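Local coordinates for core protein P7 (Pseudomonas phage phi12, PDB 2Q82) that probably serves as a structural component of the phage's inner core and, as in related cystoviruses, may assist RNA packaging and assembly, at residues T24-M29 and V83-V88; G40-V46 and P58-G64. All coordinates share one frame. Numbering follows the deposited sequence.

Contact 1 and contact 2 are two strand pairs of one parallel sheet, whose order is 42-45, 59-63, 25-30, 84-89, 109-111. Contact 1 pairs the central strand 25-30 with 84-89, and contact 2 pairs the outermost strand within this chain, 42-45, with 59-63. Their centres lie about 10 Å apart, and strands 25-30 and 59-63 join them directly: Ala61 N is 2.8 Å from Met27 O and Leu63 N is 2.8 Å from Met29 O, both probable hydrogen bonds. Side chains continue the join, with Met29 CB 3.8 Å from Val60 CG1. Along the chain, contact 2 is nested inside the loop that contact 1 closes.

Contact 1. Residues T24-M29 and V83-V88; sequences TSLMVM and VNIIRV
Two extended strands, 25-29 and 84-88, run parallel with a 33° angle between their directions and 4.6 Å between their axes at closest approach. The register sets Leu26 beside Ile85, Met27 beside Ile86 and Val28 beside Arg87, with CA-CA distances of 5.0, 4.7 and 4.9 Å. Val83 (chi1 60°) points its CB toward the first segment and brings CG2 to 3.9 Å from Thr24 O. A water at the start of the pair donates to Thr24 O (2.7 Å) and accepts from Asn84 N (2.9 Å). Asn84 O then accepts Leu26 N at 2.8 Å and 172°. Ile85 has its backbone N and O turned from this partner, but its CA lies 3.5 Å from Leu26 O, and its CG2 meets Val28 CG2 at 3.5 Å. Ile86 bonds twice: its N donates to Leu26 O (3.0 Å) and its O accepts Val28 N (2.8 Å), straddling Met27 as parallel pairing requires. Strand 25-30 is the central one of a five-stranded parallel sheet in an alpha/beta fold, and 84-89 is its neighbour on the side toward 109-111, with helix 49-52 touching the Leu26 face through Ala52. On the opposite face Ile86 CD1 (chi1 m, chi2 t) packs 3.7 Å from CE of selenomethionine Met27 and 3.3 Å from Ser25 CB. Arg87 hydrogen-bonds through its backbone to Val110 of the next strand, while its extended side chain sends NH1 to Leu107 O. Val88 N donates to Val28 O (2.9 Å, 172°), and its methyls fit between the selenomethionines: CG1 lies 3.9 Å from Met27 CB and CG2 3.8 Å from Met29 CB.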
loop_
_atom_site.group_PDB
_atom_site.type_symbol
_atom_site.label_atom_id
_atom_site.label_comp_id
_atom_site.label_asym_id
_atom_site.label_seq_id
_atom_site.Cartn_x
_atom_site.Cartn_y
_atom_site.Cartn_z
ATOM N N THR A 24 8.015 1.604 -14.467
ATOM C CA THR A 24 6.986 0.904 -13.729
ATOM C C THR A 24 7.353 0.548 -12.295
ATOM O O THR A 24 6.777 -0.381 -11.713
ATOM C CB THR A 24 6.621 -0.412 -14.397
ATOM O OG1 THR A 24 7.817 -1.180 -14.545
ATOM C CG2 THR A 24 6.039 -0.198 -15.739
ATOM N N SER A 25 8.337 1.234 -11.721
ATOM C CA SER A 25 8.708 0.954 -10.345
ATOM C C SER A 25 8.676 2.212 -9.509
ATOM O O SER A 25 8.690 3.329 -10.014
ATOM C CB SER A 25 10.111 0.383 -10.224
ATOM O OG SER A 25 10.341 -0.681 -11.118
ATOM N N LEU A 26 8.666 2.007 -8.207
ATOM C CA LEU A 26 8.676 3.115 -7.289
ATOM C C LEU A 26 10.074 3.230 -6.714
ATOM O O LEU A 26 10.588 2.261 -6.163
ATOM C CB LEU A 26 7.687 2.868 -6.160
ATOM C CG LEU A 26 7.848 3.860 -5.010
ATOM C CD1 LEU A 26 7.417 5.235 -5.452
ATOM C CD2 LEU A 26 7.038 3.418 -3.828
HETATM N N MSE A 27 10.724 4.386 -6.856
HETATM C CA MSE A 27 12.038 4.468 -6.236
HETATM C C MSE A 27 11.838 4.834 -4.805
HETATM O O MSE A 27 11.010 5.666 -4.448
HETATM C CB MSE A 27 12.973 5.547 -6.747
HETATM C CG MSE A 27 12.850 5.998 -8.128
HETATM SE SE MSE A 27 13.753 4.820 -9.276
HETATM C CE MSE A 27 12.118 3.950 -9.643
ATOM N N VAL A 28 12.717 4.247 -4.015
ATOM C CA VAL A 28 12.720 4.400 -2.600
ATOM C C VAL A 28 14.063 4.878 -2.108
ATOM O O VAL A 28 15.093 4.265 -2.363
ATOM C CB VAL A 28 12.373 3.082 -1.993
ATOM C CG1 VAL A 28 12.788 3.042 -0.576
ATOM C CG2 VAL A 28 10.899 2.858 -2.142
HETATM N N MSE A 29 14.034 5.964 -1.352
HETATM C CA MSE A 29 15.261 6.556 -0.867
HETATM C C MSE A 29 15.388 6.681 0.655
HETATM O O MSE A 29 14.573 7.342 1.293
HETATM C CB MSE A 29 15.402 7.934 -1.516
HETATM C CG MSE A 29 16.509 8.790 -0.974
HETATM SE SE MSE A 29 16.339 10.667 -1.518
HETATM C CE MSE A 29 17.972 11.283 -0.642
ATOM N N VAL A 83 3.874 -3.283 -6.363
ATOM C CA VAL A 83 4.646 -2.502 -7.306
ATOM C C VAL A 83 6.112 -2.757 -7.023
ATOM O O VAL A 83 6.501 -2.970 -5.881
ATOM C CB VAL A 83 4.332 -1.008 -7.176
ATOM C CG1 VAL A 83 4.663 -0.526 -5.794
ATOM C CG2 VAL A 83 5.116 -0.228 -8.193
ATOM N N ASN A 84 6.917 -2.757 -8.076
ATOM C CA ASN A 84 8.334 -2.992 -7.929
ATOM C C ASN A 84 8.983 -1.833 -7.191
ATOM O O ASN A 84 8.691 -0.694 -7.453
ATOM C CB ASN A 84 9.009 -3.117 -9.282
ATOM C CG ASN A 84 10.367 -3.742 -9.169
ATOM O OD1 ASN A 84 11.337 -3.286 -9.779
ATOM N ND2 ASN A 84 10.451 -4.797 -8.377
ATOM N N ILE A 85 9.893 -2.170 -6.281
ATOM C CA ILE A 85 10.585 -1.161 -5.508
ATOM C C ILE A 85 12.041 -1.179 -5.878
ATOM O O ILE A 85 12.674 -2.216 -5.955
ATOM C CB ILE A 85 10.492 -1.463 -4.026
ATOM C CG1 ILE A 85 9.035 -1.444 -3.604
ATOM C CG2 ILE A 85 11.325 -0.481 -3.228
ATOM C CD1 ILE A 85 8.386 -2.703 -3.797
ATOM N N ILE A 86 12.579 0.017 -6.099
ATOM C CA ILE A 86 13.964 0.137 -6.447
ATOM C C ILE A 86 14.594 1.007 -5.381
ATOM O O ILE A 86 14.188 2.155 -5.199
ATOM C CB ILE A 86 14.116 0.831 -7.793
ATOM C CG1 ILE A 86 13.667 -0.097 -8.926
ATOM C CG2 ILE A 86 15.535 1.265 -7.969
ATOM C CD1 ILE A 86 13.443 0.599 -10.264
ATOM N N ARG A 87 15.592 0.478 -4.690
ATOM C CA ARG A 87 16.254 1.240 -3.649
ATOM C C ARG A 87 17.338 2.117 -4.253
ATOM O O ARG A 87 18.256 1.614 -4.897
ATOM C CB ARG A 87 16.864 0.287 -2.653
ATOM C CG ARG A 87 17.661 0.947 -1.585
ATOM C CD ARG A 87 18.213 -0.126 -0.701
ATOM N NE ARG A 87 19.173 0.417 0.237
ATOM C CZ ARG A 87 20.010 -0.323 0.949
ATOM N NH1 ARG A 87 20.008 -1.642 0.831
ATOM N NH2 ARG A 87 20.861 0.264 1.774
ATOM N N VAL A 88 17.245 3.426 -4.044
ATOM C CA VAL A 88 18.248 4.299 -4.625
ATOM C C VAL A 88 19.217 4.956 -3.675
ATOM O O VAL A 88 18.888 5.345 -2.554
ATOM C CB VAL A 88 17.625 5.403 -5.488
ATOM C CG1 VAL A 88 16.832 4.785 -6.605
ATOM C CG2 VAL A 88 16.756 6.314 -4.642
HETATM O O HOH W 1 5.963 -2.829 -10.769
#

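Contact 2. Residues G40-V46 and P58-G64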
loop_
_atom_site.group_PDB
_atom_site.type_symbol
_atom_site.label_atom_id
_atom_site.label_comp_id
_atom_site.label_asym_id
_atom_site.label_seq_id
_atom_site.Cartn_x
_atom_site.Cartn_y
_atom_site.Cartn_z
ATOM N N GLY A 40 13.054 15.731 -12.934
ATOM C CA GLY A 40 12.089 14.840 -13.539
ATOM C C GLY A 40 11.380 13.884 -12.602
ATOM O O GLY A 40 10.653 13.005 -13.055
ATOM N N PHE A 41 11.586 14.037 -11.301
ATOM C CA PHE A 41 10.931 13.153 -10.345
ATOM C C PHE A 41 10.134 13.874 -9.300
ATOM O O PHE A 41 10.556 14.913 -8.810
ATOM C CB PHE A 41 11.940 12.301 -9.595
ATOM C CG PHE A 41 12.394 11.143 -10.361
ATOM C CD1 PHE A 41 13.389 11.284 -11.321
ATOM C CD2 PHE A 41 11.793 9.909 -10.178
ATOM C CE1 PHE A 41 13.764 10.210 -12.104
ATOM C CE2 PHE A 41 12.153 8.826 -10.950
ATOM C CZ PHE A 41 13.146 8.967 -11.919
ATOM N N ASN A 42 8.986 13.318 -8.937
ATOM C CA ASN A 42 8.223 13.917 -7.860
ATOM C C ASN A 42 8.882 13.308 -6.642
ATOM O O ASN A 42 9.065 12.099 -6.574
ATOM C CB ASN A 42 6.764 13.509 -7.912
ATOM C CG ASN A 42 6.085 13.998 -9.154
ATOM O OD1 ASN A 42 6.227 15.156 -9.532
ATOM N ND2 ASN A 42 5.339 13.118 -9.802
ATOM N N VAL A 43 9.251 14.141 -5.688
ATOM C CA VAL A 43 9.930 13.655 -4.510
ATOM C C VAL A 43 9.081 13.875 -3.280
ATOM O O VAL A 43 8.493 14.938 -3.113
ATOM C CB VAL A 43 11.262 14.349 -4.362
ATOM C CG1 VAL A 43 11.914 13.970 -3.056
ATOM C CG2 VAL A 43 12.142 13.965 -5.530
HETATM N N MSE A 44 9.032 12.899 -2.389
HETATM C CA MSE A 44 8.146 13.098 -1.279
HETATM C C MSE A 44 8.398 12.205 -0.083
HETATM O O MSE A 44 8.514 10.991 -0.222
HETATM C CB MSE A 44 6.738 12.888 -1.802
HETATM C CG MSE A 44 5.656 13.173 -0.833
HETATM SE SE MSE A 44 4.907 14.983 -0.815
HETATM C CE MSE A 44 6.010 16.015 -2.049
ATOM N N ARG A 45 8.478 12.806 1.099
ATOM C CA ARG A 45 8.691 12.000 2.281
ATOM C C ARG A 45 7.385 11.275 2.627
ATOM O O ARG A 45 6.308 11.872 2.615
ATOM C CB ARG A 45 9.135 12.851 3.465
ATOM C CG ARG A 45 9.357 12.028 4.715
ATOM C CD ARG A 45 10.028 12.819 5.806
ATOM N NE ARG A 45 11.401 13.182 5.477
ATOM C CZ ARG A 45 12.417 12.326 5.409
ATOM N NH1 ARG A 45 12.232 11.036 5.637
ATOM N NH2 ARG A 45 13.633 12.764 5.129
ATOM N N VAL A 46 7.484 9.985 2.919
ATOM C CA VAL A 46 6.307 9.202 3.258
ATOM C C VAL A 46 6.589 8.203 4.357
ATOM O O VAL A 46 7.734 7.872 4.637
ATOM C CB VAL A 46 5.768 8.378 2.073
ATOM C CG1 VAL A 46 5.447 9.272 0.907
ATOM C CG2 VAL A 46 6.786 7.311 1.673
ATOM N N PRO A 58 6.715 9.612 -12.487
ATOM C CA PRO A 58 7.920 9.165 -11.766
ATOM C C PRO A 58 8.087 9.748 -10.399
ATOM O O PRO A 58 8.098 10.963 -10.229
ATOM C CB PRO A 58 9.042 9.542 -12.695
ATOM C CG PRO A 58 8.472 10.521 -13.527
ATOM C CD PRO A 58 7.137 9.986 -13.833
ATOM N N ALA A 59 8.334 8.877 -9.438
ATOM C CA ALA A 59 8.408 9.322 -8.074
ATOM C C ALA A 59 9.502 8.740 -7.265
ATOM O O ALA A 59 9.950 7.635 -7.542
ATOM C CB ALA A 59 7.120 8.898 -7.430
ATOM N N VAL A 60 9.940 9.496 -6.267
ATOM C CA VAL A 60 10.941 9.016 -5.326
ATOM C C VAL A 60 10.276 9.175 -3.960
ATOM O O VAL A 60 9.935 10.280 -3.550
ATOM C CB VAL A 60 12.230 9.828 -5.330
ATOM C CG1 VAL A 60 13.137 9.357 -4.198
ATOM C CG2 VAL A 60 12.937 9.653 -6.662
ATOM N N ALA A 61 10.049 8.055 -3.284
ATOM C CA ALA A 61 9.464 8.082 -1.959
ATOM C C ALA A 61 10.648 8.095 -1.009
ATOM O O ALA A 61 11.520 7.230 -1.083
ATOM C CB ALA A 61 8.618 6.851 -1.719
ATOM N N VAL A 62 10.667 9.089 -0.126
ATOM C CA VAL A 62 11.739 9.258 0.833
ATOM C C VAL A 62 11.358 8.702 2.188
ATOM O O VAL A 62 10.371 9.124 2.793
ATOM C CB VAL A 62 12.099 10.736 0.986
ATOM C CG1 VAL A 62 13.325 10.888 1.875
ATOM C CG2 VAL A 62 12.347 11.344 -0.380
ATOM N N LEU A 63 12.169 7.763 2.657
ATOM C CA LEU A 63 11.939 7.133 3.931
ATOM C C LEU A 63 13.012 7.385 4.949
ATOM O O LEU A 63 14.186 7.159 4.695
ATOM C CB LEU A 63 11.836 5.610 3.733
ATOM C CG LEU A 63 10.473 5.100 3.243
ATOM C CD1 LEU A 63 10.186 5.623 1.922
ATOM C CD2 LEU A 63 10.457 3.623 3.193
ATOM N N GLY A 64 12.603 7.876 6.106
ATOM C CA GLY A 64 13.546 8.091 7.192
ATOM C C GLY A 64 13.151 7.226 8.377
ATOM O O GLY A 64 12.314 6.324 8.285
HETATM O O HOH W 2 9.916 9.188 6.117
#
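At Gly40 a positive phi of 73°, which favours glycine, precedes the strand, and its O lies 3.3 Å from Pro58 CG. The Phe41 ring packs against the start of the partner, CE2 3.6 Å from Pro58 CB and CD2 3.7 Å from Val60 CG2; the same ring touches Met112, Leu116 and Ile119 of helix 112-127. Pairing proper starts at Asn42, whose N donates to Pro58 O (2.8 Å, 178°) and whose O accepts Val60 N (2.8 Å). Val43 instead contributes its side chain, CG1 3.8 Å from Val62 CG2. Met44 repeats the two-bond pattern, N to Val60 O at 3.0 Å and O from Val62 N at 2.9 Å, although its selenomethionine side chain is poorly ordered. The Arg45 guanidinium lies with one face over Val62 CG1, 3.8 Å from NH2, and NH2 bonds to Gly33 O and His31 O. A CB on Gly64 would fall 2.8 Å from Arg45 NH1, so a side chain there would clash. Val46 N closes the series on Val62 O (3.0 Å), and its CG2 packs 3.8 Å from Leu63 CD1; both side chains reach Leu70 of helix 68-76. Two adjacent parallel strands, 19° apart in direction and connected through the short helix 49-52, constitute a beta-alpha-beta crossover at one side of the central sheet.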